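Local coordinates for Puf (Pumilio/fbf) domain-containing protein 7, confirmed by transcript evidence (Caenorhabditis elegans, PDB 3V71), which binds a 13-nucleotide consensus in mRNA 3'-UTRs, modulating mRNA expression and stability, and acts redundantly with related proteins in oocyte formation and early embryonic divisions, at residues A[187-195]-A[233-244]; A[249-260]-A[280-291]. All coordinates share one frame; numbering follows the deposited sequence.

Interaction 1 of 2, residues A[187-195]-A[233-244]. With nucleotides of chain B.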
loop_
_atom_site.group_PDB
_atom_site.type_symbol
_atom_site.label_atom_id
_atom_site.label_comp_id
_atom_site.label_asym_id
_atom_site.label_seq_id
_atom_site.Cartn_x
_atom_site.Cartn_y
_atom_site.Cartn_z
ATOM N N VAL A 187 -3.883 -2.491 -0.656
ATOM C CA VAL A 187 -3.667 -3.908 -0.390
ATOM C C VAL A 187 -2.480 -4.113 0.539
ATOM O O VAL A 187 -2.544 -4.911 1.474
ATOM C CB VAL A 187 -3.403 -4.693 -1.679
ATOM C CG1 VAL A 187 -3.426 -6.173 -1.380
ATOM C CG2 VAL A 187 -4.435 -4.354 -2.733
ATOM N N GLN A 188 -1.397 -3.394 0.272
ATOM C CA GLN A 188 -0.236 -3.418 1.149
ATOM C C GLN A 188 -0.616 -3.043 2.575
ATOM O O GLN A 188 -0.253 -3.734 3.528
ATOM C CB GLN A 188 0.839 -2.463 0.634
ATOM C CG GLN A 188 1.276 -2.747 -0.796
ATOM C CD GLN A 188 2.384 -1.826 -1.262
ATOM O OE1 GLN A 188 2.334 -1.274 -2.371
ATOM N NE2 GLN A 188 3.398 -1.652 -0.418
ATOM N N GLN A 189 -1.355 -1.945 2.709
ATOM C CA GLN A 189 -1.746 -1.419 4.011
ATOM C C GLN A 189 -2.683 -2.346 4.752
ATOM O O GLN A 189 -2.557 -2.504 5.963
ATOM C CB GLN A 189 -2.407 -0.054 3.861
ATOM C CG GLN A 189 -1.465 1.057 3.447
ATOM C CD GLN A 189 -2.212 2.302 3.018
ATOM O OE1 GLN A 189 -3.394 2.243 2.668
ATOM N NE2 GLN A 189 -1.529 3.440 3.049
ATOM N N VAL A 190 -3.636 -2.938 4.036
ATOM C CA VAL A 190 -4.549 -3.900 4.651
ATOM C C VAL A 190 -3.783 -5.062 5.269
ATOM O O VAL A 190 -4.063 -5.486 6.397
ATOM C CB VAL A 190 -5.528 -4.493 3.636
ATOM C CG1 VAL A 190 -6.241 -5.700 4.239
ATOM C CG2 VAL A 190 -6.520 -3.449 3.191
ATOM N N ILE A 191 -2.826 -5.581 4.504
ATOM C CA ILE A 191 -1.955 -6.647 4.956
ATOM C C ILE A 191 -1.159 -6.205 6.168
ATOM O O ILE A 191 -1.205 -6.837 7.217
ATOM C CB ILE A 191 -0.989 -7.056 3.842
ATOM C CG1 ILE A 191 -1.736 -7.846 2.772
ATOM C CG2 ILE A 191 0.171 -7.868 4.399
ATOM C CD1 ILE A 191 -0.878 -8.204 1.598
ATOM N N ASP A 192 -0.424 -5.113 6.018
ATOM C CA ASP A 192 0.329 -4.556 7.127
ATOM C C ASP A 192 -0.513 -4.561 8.408
ATOM O O ASP A 192 -0.015 -4.830 9.503
ATOM C CB ASP A 192 0.752 -3.130 6.787
ATOM C CG ASP A 192 1.942 -2.672 7.593
ATOM O OD1 ASP A 192 2.047 -3.081 8.769
ATOM O OD2 ASP A 192 2.781 -1.917 7.047
ATOM N N ARG A 193 -1.802 -4.285 8.242
ATOM C CA ARG A 193 -2.732 -4.070 9.339
ATOM C C ARG A 193 -3.166 -5.389 9.974
ATOM O O ARG A 193 -3.252 -5.502 11.199
ATOM C CB ARG A 193 -3.952 -3.304 8.806
ATOM C CG ARG A 193 -4.818 -2.588 9.837
ATOM C CD ARG A 193 -4.083 -1.426 10.501
ATOM N NE ARG A 193 -4.974 -0.590 11.311
ATOM C CZ ARG A 193 -5.640 -1.011 12.385
ATOM N NH1 ARG A 193 -5.536 -2.271 12.791
ATOM N NH2 ARG A 193 -6.421 -0.170 13.052
ATOM N N LEU A 194 -3.439 -6.386 9.137
ATOM C CA LEU A 194 -3.893 -7.691 9.611
ATOM C C LEU A 194 -2.790 -8.510 10.281
ATOM O O LEU A 194 -3.062 -9.340 11.146
ATOM C CB LEU A 194 -4.471 -8.499 8.454
ATOM C CG LEU A 194 -5.793 -7.999 7.887
ATOM C CD1 LEU A 194 -6.183 -8.834 6.676
ATOM C CD2 LEU A 194 -6.882 -8.019 8.962
ATOM N N ALA A 195 -1.550 -8.275 9.868
ATOM C CA ALA A 195 -0.416 -9.066 10.322
ATOM C C ALA A 195 0.403 -8.349 11.388
ATOM O O ALA A 195 1.518 -8.758 11.709
ATOM C CB ALA A 195 0.464 -9.419 9.137
ATOM N N VAL A 233 3.120 -5.353 -4.465
ATOM C CA VAL A 233 2.505 -6.087 -3.359
ATOM C C VAL A 233 3.293 -7.352 -3.027
ATOM O O VAL A 233 3.576 -7.640 -1.865
ATOM C CB VAL A 233 1.081 -6.521 -3.700
ATOM C CG1 VAL A 233 0.516 -7.368 -2.572
ATOM C CG2 VAL A 233 0.209 -5.307 -3.969
ATOM N N ILE A 234 3.623 -8.108 -4.067
ATOM C CA ILE A 234 4.488 -9.266 -3.939
ATOM C C ILE A 234 5.761 -8.899 -3.191
ATOM O O ILE A 234 6.077 -9.507 -2.167
ATOM C CB ILE A 234 4.841 -9.836 -5.312
ATOM C CG1 ILE A 234 3.565 -10.077 -6.114
ATOM C CG2 ILE A 234 5.648 -11.113 -5.170
ATOM C CD1 ILE A 234 2.563 -10.956 -5.397
ATOM N N GLN A 235 6.481 -7.898 -3.693
ATOM C CA GLN A 235 7.685 -7.423 -3.022
ATOM C C GLN A 235 7.411 -7.030 -1.571
ATOM O O GLN A 235 8.269 -7.188 -0.708
ATOM C CB GLN A 235 8.291 -6.220 -3.746
ATOM C CG GLN A 235 8.257 -6.278 -5.250
ATOM C CD GLN A 235 9.286 -5.364 -5.877
ATOM O OE1 GLN A 235 10.397 -5.224 -5.363
ATOM N NE2 GLN A 235 8.928 -4.739 -6.998
ATOM N N TYR A 236 6.228 -6.489 -1.299
ATOM C CA TYR A 236 5.886 -6.180 0.073
ATOM C C TYR A 236 5.944 -7.458 0.908
ATOM O O TYR A 236 6.687 -7.541 1.883
ATOM C CB TYR A 236 4.504 -5.530 0.179
ATOM C CG TYR A 236 4.174 -5.112 1.596
ATOM C CD1 TYR A 236 4.718 -3.962 2.146
ATOM C CD2 TYR A 236 3.345 -5.886 2.390
ATOM C CE1 TYR A 236 4.440 -3.592 3.441
ATOM C CE2 TYR A 236 3.064 -5.529 3.685
ATOM C CZ TYR A 236 3.610 -4.379 4.207
ATOM O OH TYR A 236 3.320 -4.019 5.506
ATOM N N VAL A 237 5.165 -8.457 0.509
ATOM C CA VAL A 237 5.120 -9.741 1.207
ATOM C C VAL A 237 6.511 -10.339 1.465
ATOM O O VAL A 237 6.772 -10.902 2.526
ATOM C CB VAL A 237 4.255 -10.761 0.425
ATOM C CG1 VAL A 237 4.345 -12.145 1.057
ATOM C CG2 VAL A 237 2.803 -10.275 0.339
ATOM N N ILE A 238 7.402 -10.203 0.492
ATOM C CA ILE A 238 8.717 -10.824 0.568
ATOM C C ILE A 238 9.668 -10.072 1.499
ATOM O O ILE A 238 10.582 -10.653 2.080
ATOM C CB ILE A 238 9.326 -10.970 -0.848
ATOM C CG1 ILE A 238 8.468 -11.910 -1.682
ATOM C CG2 ILE A 238 10.739 -11.510 -0.801
ATOM C CD1 ILE A 238 8.972 -12.089 -3.062
ATOM N N LYS A 239 9.441 -8.776 1.651
ATOM C CA LYS A 239 10.301 -7.951 2.488
ATOM C C LYS A 239 9.841 -7.964 3.953
ATOM O O LYS A 239 10.441 -7.317 4.803
ATOM C CB LYS A 239 10.348 -6.513 1.941
ATOM C CG LYS A 239 10.790 -6.405 0.473
ATOM C CD LYS A 239 10.995 -4.950 -0.021
ATOM C CE LYS A 239 9.790 -4.408 -0.824
ATOM N NZ LYS A 239 10.122 -3.376 -1.893
ATOM N N SER A 240 8.799 -8.735 4.243
ATOM C CA SER A 240 8.120 -8.682 5.540
ATOM C C SER A 240 8.682 -9.586 6.643
ATOM O O SER A 240 9.337 -10.590 6.370
ATOM C CB SER A 240 6.634 -8.966 5.349
ATOM O OG SER A 240 6.050 -8.003 4.488
ATOM N N SER A 241 8.379 -9.228 7.890
ATOM C CA SER A 241 9.052 -9.782 9.066
ATOM C C SER A 241 8.252 -10.802 9.859
ATOM O O SER A 241 8.791 -11.808 10.321
ATOM C CB SER A 241 9.442 -8.652 10.018
ATOM O OG SER A 241 10.396 -7.794 9.420
ATOM N N GLY A 242 6.971 -10.534 10.051
ATOM C CA GLY A 242 6.195 -11.338 10.973
ATOM C C GLY A 242 5.771 -12.657 10.388
ATOM O O GLY A 242 6.570 -13.387 9.810
ATOM N N ILE A 243 4.494 -12.967 10.550
ATOM C CA ILE A 243 3.935 -14.170 9.968
ATOM C C ILE A 243 3.936 -14.016 8.453
ATOM O O ILE A 243 3.545 -14.921 7.717
ATOM C CB ILE A 243 2.500 -14.409 10.466
ATOM C CG1 ILE A 243 2.026 -15.817 10.084
ATOM C CG2 ILE A 243 1.571 -13.344 9.918
ATOM C CD1 ILE A 243 0.675 -16.197 10.660
ATOM N N MET A 244 4.371 -12.855 7.981
ATOM C CA MET A 244 4.450 -12.649 6.547
ATOM C C MET A 244 5.514 -13.552 5.941
ATOM O O MET A 244 5.420 -13.936 4.779
ATOM C CB MET A 244 4.720 -11.182 6.209
ATOM C CG MET A 244 3.480 -10.307 6.227
ATOM S SD MET A 244 1.997 -11.151 5.623
ATOM C CE MET A 244 2.161 -10.948 3.859
ATOM P P U B 6 12.153 2.177 -16.255
ATOM O OP1 U B 6 11.018 2.636 -17.085
ATOM O OP2 U B 6 13.223 3.144 -15.901
ATOM O "O5'" U B 6 11.610 1.473 -14.935
ATOM C "C5'" U B 6 10.982 2.227 -13.908
ATOM C "C4'" U B 6 9.582 1.730 -13.638
ATOM O "O4'" U B 6 9.615 0.316 -13.319
ATOM C "C3'" U B 6 8.867 2.357 -12.451
ATOM O "O3'" U B 6 8.298 3.618 -12.754
ATOM C "C2'" U B 6 7.834 1.301 -12.076
ATOM O "O2'" U B 6 6.683 1.402 -12.904
ATOM C "C1'" U B 6 8.572 0.001 -12.420
ATOM N N1 U B 6 9.147 -0.653 -11.214
ATOM C C2 U B 6 8.397 -1.695 -10.680
ATOM O O2 U B 6 7.342 -2.055 -11.175
ATOM N N3 U B 6 8.912 -2.286 -9.552
ATOM C C4 U B 6 10.094 -1.962 -8.914
ATOM O O4 U B 6 10.433 -2.589 -7.897
ATOM C C5 U B 6 10.814 -0.876 -9.529
ATOM C C6 U B 6 10.332 -0.264 -10.625
#
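Y236 reaches across from helix 231-238 to lie against Q188, I191 and D192 of helix 183-194, and its path shows how one aromatic side chain can tie together neighbouring helices of a PUF array. With CG anti to the backbone N (chi1 -176°), the side chain leaves CB outward from its helix, and the ring edge and hydroxyl reach I191 and D192. Over one face of the ring lies Q188 CB. Further out, at the ring edge and near its plane, CE2 meets the methyl CG2 of I191 at 3.8 Å. The journey ends at the hydroxyl: Y236 OH is modelled 2.7 Å from D192 OD2, though the exact placing of the two groups is doubtful. Back at its root, Y236 O receives a hydrogen bond from S240 OG, just beyond the helix, and the same OG stands above the ring near its rim.

I191 is shared. Its CG2 also touches CE of M244 at 3.7 Å, the two side chains crossing at about a right angle, while CD1 turns the other way to V233 and V237. Looser apolar contacts mark the two ends, V187 CG1 with V233 CG1 at 4.3 Å and A195 CB with I243 CG2 at 4.2 Å. On the RNA-facing side, Q235 NE2 donates a fairly straight hydrogen bond of 2.8 Å to O4 of U6 of chain B (159° at the hydrogen), and N231 bonds to the same amide nitrogen.

The helical segments 187-194 and 233-238, predicted to belong to Pumilio repeats 5 and 6, run nearly parallel, 22° apart. I191 and M244 continue into helix 203-218 through I217 and M214, V187 and V233 both rest on C178 of helix 173-179, and Q235 touches H271 of helix 269-279.

Interaction 2 of 2, residues A[249-260]-A[280-291]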
loop_
_atom_site.group_PDB
_atom_site.type_symbol
_atom_site.label_atom_id
_atom_site.label_comp_id
_atom_site.label_asym_id
_atom_site.label_seq_id
_atom_site.Cartn_x
_atom_site.Cartn_y
_atom_site.Cartn_z
ATOM N N ASP A 249 7.827 -17.549 1.992
ATOM C CA ASP A 249 8.315 -18.887 1.695
ATOM C C ASP A 249 7.430 -19.654 0.720
ATOM O O ASP A 249 7.927 -20.338 -0.187
ATOM C CB ASP A 249 8.454 -19.669 2.992
ATOM C CG ASP A 249 9.458 -19.043 3.937
ATOM O OD1 ASP A 249 10.157 -18.095 3.503
ATOM O OD2 ASP A 249 9.553 -19.500 5.105
ATOM N N THR A 250 6.121 -19.550 0.912
ATOM C CA THR A 250 5.184 -20.236 0.035
ATOM C C THR A 250 5.220 -19.643 -1.356
ATOM O O THR A 250 5.175 -20.370 -2.347
ATOM C CB THR A 250 3.755 -20.123 0.546
ATOM O OG1 THR A 250 3.735 -20.379 1.955
ATOM C CG2 THR A 250 2.856 -21.115 -0.185
ATOM N N ILE A 251 5.283 -18.315 -1.421
ATOM C CA ILE A 251 5.341 -17.620 -2.695
ATOM C C ILE A 251 6.622 -17.977 -3.430
ATOM O O ILE A 251 6.593 -18.299 -4.616
ATOM C CB ILE A 251 5.269 -16.109 -2.504
ATOM C CG1 ILE A 251 3.815 -15.661 -2.364
ATOM C CG2 ILE A 251 5.906 -15.389 -3.681
ATOM C CD1 ILE A 251 3.664 -14.177 -2.044
ATOM N N ILE A 252 7.747 -17.926 -2.728
ATOM C CA ILE A 252 9.012 -18.352 -3.321
ATOM C C ILE A 252 8.956 -19.820 -3.741
ATOM O O ILE A 252 9.354 -20.183 -4.845
ATOM C CB ILE A 252 10.188 -18.185 -2.346
ATOM C CG1 ILE A 252 10.523 -16.712 -2.139
ATOM C CG2 ILE A 252 11.413 -18.903 -2.869
ATOM C CD1 ILE A 252 11.735 -16.502 -1.253
ATOM N N ASP A 253 8.450 -20.661 -2.845
ATOM C CA ASP A 253 8.457 -22.098 -3.058
ATOM C C ASP A 253 7.501 -22.558 -4.161
ATOM O O ASP A 253 7.817 -23.466 -4.921
ATOM C CB ASP A 253 8.155 -22.822 -1.743
ATOM C CG ASP A 253 9.073 -24.020 -1.505
ATOM O OD1 ASP A 253 9.533 -24.626 -2.500
ATOM O OD2 ASP A 253 9.334 -24.355 -0.324
ATOM N N LYS A 254 6.338 -21.931 -4.252
ATOM C CA LYS A 254 5.325 -22.364 -5.206
ATOM C C LYS A 254 5.438 -21.678 -6.566
ATOM O O LYS A 254 5.318 -22.320 -7.610
ATOM C CB LYS A 254 3.918 -22.104 -4.648
ATOM C CG LYS A 254 3.648 -22.666 -3.260
ATOM C CD LYS A 254 3.487 -24.170 -3.276
ATOM C CE LYS A 254 2.196 -24.582 -3.952
ATOM N NZ LYS A 254 2.123 -26.072 -4.056
ATOM N N CYS A 255 5.674 -20.373 -6.557
ATOM C CA CYS A 255 5.582 -19.570 -7.765
ATOM C C CYS A 255 6.948 -19.174 -8.339
ATOM O O CYS A 255 7.168 -19.222 -9.550
ATOM C CB CYS A 255 4.747 -18.317 -7.474
ATOM S SG CYS A 255 3.449 -18.546 -6.207
ATOM N N LEU A 256 7.863 -18.763 -7.475
ATOM C CA LEU A 256 9.125 -18.238 -7.980
ATOM C C LEU A 256 10.065 -19.342 -8.425
ATOM O O LEU A 256 10.588 -19.309 -9.538
ATOM C CB LEU A 256 9.793 -17.333 -6.951
ATOM C CG LEU A 256 8.828 -16.296 -6.389
ATOM C CD1 LEU A 256 9.600 -15.238 -5.643
ATOM C CD2 LEU A 256 7.966 -15.677 -7.490
ATOM N N LEU A 257 10.284 -20.322 -7.556
ATOM C CA LEU A 257 11.119 -21.447 -7.927
ATOM C C LEU A 257 10.489 -22.132 -9.125
ATOM O O LEU A 257 9.262 -22.155 -9.259
ATOM C CB LEU A 257 11.276 -22.418 -6.764
ATOM C CG LEU A 257 12.356 -22.041 -5.752
ATOM C CD1 LEU A 257 12.561 -23.170 -4.760
ATOM C CD2 LEU A 257 13.663 -21.713 -6.465
ATOM N N ARG A 258 11.335 -22.676 -9.996
ATOM C CA ARG A 258 10.884 -23.344 -11.211
ATOM C C ARG A 258 10.452 -22.305 -12.228
ATOM O O ARG A 258 10.272 -22.622 -13.399
ATOM C CB ARG A 258 9.735 -24.323 -10.925
ATOM C CG ARG A 258 10.139 -25.615 -10.213
ATOM C CD ARG A 258 8.905 -26.359 -9.693
ATOM N NE ARG A 258 9.208 -27.711 -9.225
ATOM C CZ ARG A 258 9.027 -28.816 -9.946
ATOM N NH1 ARG A 258 8.533 -28.739 -11.179
ATOM N NH2 ARG A 258 9.336 -30.002 -9.435
ATOM N N ASN A 259 10.300 -21.063 -11.773
ATOM C CA ASN A 259 9.921 -19.961 -12.651
ATOM C C ASN A 259 10.995 -18.884 -12.805
ATOM O O ASN A 259 10.795 -17.906 -13.520
ATOM C CB ASN A 259 8.636 -19.310 -12.154
ATOM C CG ASN A 259 7.394 -19.985 -12.682
ATOM O OD1 ASN A 259 7.390 -20.514 -13.787
ATOM N ND2 ASN A 259 6.323 -19.953 -11.899
ATOM N N LEU A 260 12.131 -19.067 -12.142
ATOM C CA LEU A 260 13.170 -18.037 -12.086
ATOM C C LEU A 260 13.576 -17.472 -13.438
ATOM O O LEU A 260 13.583 -16.265 -13.627
ATOM C CB LEU A 260 14.407 -18.565 -11.365
ATOM C CG LEU A 260 14.231 -18.753 -9.861
ATOM C CD1 LEU A 260 15.571 -18.988 -9.206
ATOM C CD2 LEU A 260 13.557 -17.543 -9.255
ATOM N N ALA A 280 15.089 -14.517 0.852
ATOM C CA ALA A 280 14.919 -15.952 0.966
ATOM C C ALA A 280 15.794 -16.483 2.094
ATOM O O ALA A 280 16.965 -16.122 2.193
ATOM C CB ALA A 280 15.284 -16.617 -0.339
ATOM N N PRO A 281 15.220 -17.338 2.959
ATOM C CA PRO A 281 15.992 -18.106 3.944
ATOM C C PRO A 281 17.012 -19.010 3.240
ATOM O O PRO A 281 16.828 -19.324 2.060
ATOM C CB PRO A 281 14.917 -18.948 4.649
ATOM C CG PRO A 281 13.760 -18.982 3.701
ATOM C CD PRO A 281 13.783 -17.653 3.018
ATOM N N PRO A 282 18.059 -19.448 3.963
ATOM C CA PRO A 282 19.234 -20.116 3.377
ATOM C C PRO A 282 18.931 -21.361 2.524
ATOM O O PRO A 282 19.617 -21.584 1.522
ATOM C CB PRO A 282 20.063 -20.503 4.610
ATOM C CG PRO A 282 19.066 -20.606 5.708
ATOM C CD PRO A 282 18.077 -19.513 5.435
ATOM N N ALA A 283 17.934 -22.151 2.915
ATOM C CA ALA A 283 17.581 -23.367 2.183
ATOM C C ALA A 283 16.792 -23.073 0.908
ATOM O O ALA A 283 16.866 -23.819 -0.067
ATOM C CB ALA A 283 16.801 -24.314 3.075
ATOM N N LEU A 284 16.018 -21.992 0.930
ATOM C CA LEU A 284 15.333 -21.531 -0.268
ATOM C C LEU A 284 16.317 -20.783 -1.170
ATOM O O LEU A 284 16.241 -20.870 -2.391
ATOM C CB LEU A 284 14.133 -20.655 0.093
ATOM C CG LEU A 284 12.859 -21.433 0.424
ATOM C CD1 LEU A 284 11.671 -20.504 0.669
ATOM C CD2 LEU A 284 12.540 -22.410 -0.691
ATOM N N LEU A 285 17.247 -20.058 -0.560
ATOM C CA LEU A 285 18.286 -19.390 -1.315
ATOM C C LEU A 285 19.170 -20.406 -2.036
ATOM O O LEU A 285 19.557 -20.200 -3.195
ATOM C CB LEU A 285 19.143 -18.519 -0.401
ATOM C CG LEU A 285 20.287 -17.811 -1.132
ATOM C CD1 LEU A 285 19.749 -16.818 -2.155
ATOM C CD2 LEU A 285 21.199 -17.119 -0.154
ATOM N N HIS A 286 19.492 -21.494 -1.340
ATOM C CA HIS A 286 20.344 -22.542 -1.895
ATOM C C HIS A 286 19.711 -23.202 -3.128
ATOM O O HIS A 286 20.411 -23.576 -4.072
ATOM C CB HIS A 286 20.680 -23.589 -0.825
ATOM C CG HIS A 286 21.325 -24.829 -1.370
ATOM N ND1 HIS A 286 22.674 -24.910 -1.648
ATOM C CD2 HIS A 286 20.803 -26.038 -1.693
ATOM C CE1 HIS A 286 22.955 -26.111 -2.121
ATOM N NE2 HIS A 286 21.837 -26.814 -2.160
ATOM N N GLU A 287 18.389 -23.338 -3.120
ATOM C CA GLU A 287 17.683 -23.942 -4.238
ATOM C C GLU A 287 17.449 -22.951 -5.373
ATOM O O GLU A 287 17.221 -23.342 -6.515
ATOM C CB GLU A 287 16.358 -24.545 -3.778
ATOM C CG GLU A 287 16.493 -25.521 -2.626
ATOM C CD GLU A 287 15.318 -26.486 -2.541
ATOM O OE1 GLU A 287 14.511 -26.518 -3.499
ATOM O OE2 GLU A 287 15.208 -27.217 -1.526
ATOM N N MET A 288 17.491 -21.664 -5.069
ATOM C CA MET A 288 17.398 -20.672 -6.125
ATOM C C MET A 288 18.704 -20.676 -6.876
ATOM O O MET A 288 18.724 -20.754 -8.108
ATOM C CB MET A 288 17.120 -19.285 -5.564
ATOM C CG MET A 288 15.648 -18.985 -5.420
ATOM S SD MET A 288 15.340 -17.784 -4.124
ATOM C CE MET A 288 15.316 -16.256 -5.067
ATOM N N MET A 289 19.800 -20.605 -6.126
ATOM C CA MET A 289 21.121 -20.636 -6.737
ATOM C C MET A 289 21.248 -21.894 -7.581
ATOM O O MET A 289 21.476 -21.819 -8.786
ATOM C CB MET A 289 22.219 -20.565 -5.674
ATOM C CG MET A 289 22.185 -19.292 -4.828
ATOM S SD MET A 289 22.471 -17.753 -5.751
ATOM C CE MET A 289 24.167 -17.951 -6.292
ATOM N N GLU A 290 21.069 -23.045 -6.931
ATOM C CA GLU A 290 21.106 -24.357 -7.570
ATOM C C GLU A 290 20.333 -24.344 -8.887
ATOM O O GLU A 290 20.849 -24.759 -9.919
ATOM C CB GLU A 290 20.541 -25.411 -6.604
ATOM C CG GLU A 290 20.369 -26.836 -7.162
ATOM C CD GLU A 290 19.832 -27.844 -6.119
ATOM O OE1 GLU A 290 20.096 -29.063 -6.275
ATOM O OE2 GLU A 290 19.145 -27.424 -5.152
ATOM N N GLU A 291 19.100 -23.855 -8.853
ATOM C CA GLU A 291 18.278 -23.779 -10.056
ATOM C C GLU A 291 18.877 -22.878 -11.129
ATOM O O GLU A 291 18.964 -23.266 -12.290
ATOM C CB GLU A 291 16.866 -23.305 -9.720
ATOM C CG GLU A 291 15.985 -23.128 -10.944
ATOM C CD GLU A 291 14.581 -22.656 -10.589
ATOM O OE1 GLU A 291 14.209 -22.752 -9.401
ATOM O OE2 GLU A 291 13.852 -22.180 -11.493
#
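An extended side chain, with CG anti to the backbone N (chi1 177°), carries the E291 carboxylate from helix 282-292 to the turn that follows helix 244-256. There R258 N gives OE1 a nearly straight hydrogen bond of 2.9 Å (173° at the hydrogen), arriving on the syn side and tilted somewhat out of the carboxylate plane; its bond to OE2 is weak. R258 has a positive phi within the type II turn L256 to N259, whose other end is tied back by N259 ND2 to C255 O at 2.6 Å.

L257, with CG beside its backbone N, packs next to this bond: CD2 presses on M288 CG at 3.5 Å, and CD1 meets L284 CD2 at 4.1 Å. L260 CD1, from just after the turn, also meets M288 CG, at 3.8 Å. Toward the start of helix 282-292, L284 spreads its two methyls, CD1 against I252 CG2 and D249 and CD2 against the D253 carboxylate, while I252 CD1 abuts A280 CB at 3.7 Å.

An alanine in place of E291 would probably leave R258 N without its carboxylate mate and the turn less firmly fixed to the neighbouring helix.

The contact joins helices of the PUF array across the predicted Pumilio repeats 6 and 7, away from the RNA. Segments 249-256 and 282-291 lie about parallel, 22° apart, with helix 269-279 alongside, where L256 and M288 both meet A276. Behind helix 244-256, C221 of helix 221-225 receives I251 and L256; behind helix 282-292, L285 and H286 rest on helix 344-365.

In the fold
Both interactions pair near-parallel helices along the PUF array, and they form consecutive steps: helix 231-238 of interaction 1 is followed in the chain by helix 244-256 of interaction 2, and the two touch where V237 packs on I251 and I238 on L256. Each joins a buried apolar centre to a more exposed polar margin. Interaction 1, close to the middle of the chain, adjoins the bound RNA, and its margin is a tyrosine hydroxyl beside an aspartate. Interaction 2 lies farther out, about 11 Å from the nucleic acid at the nearest atoms. There a glutamate marks the margin, and its polar partner is a backbone N-H of a turn.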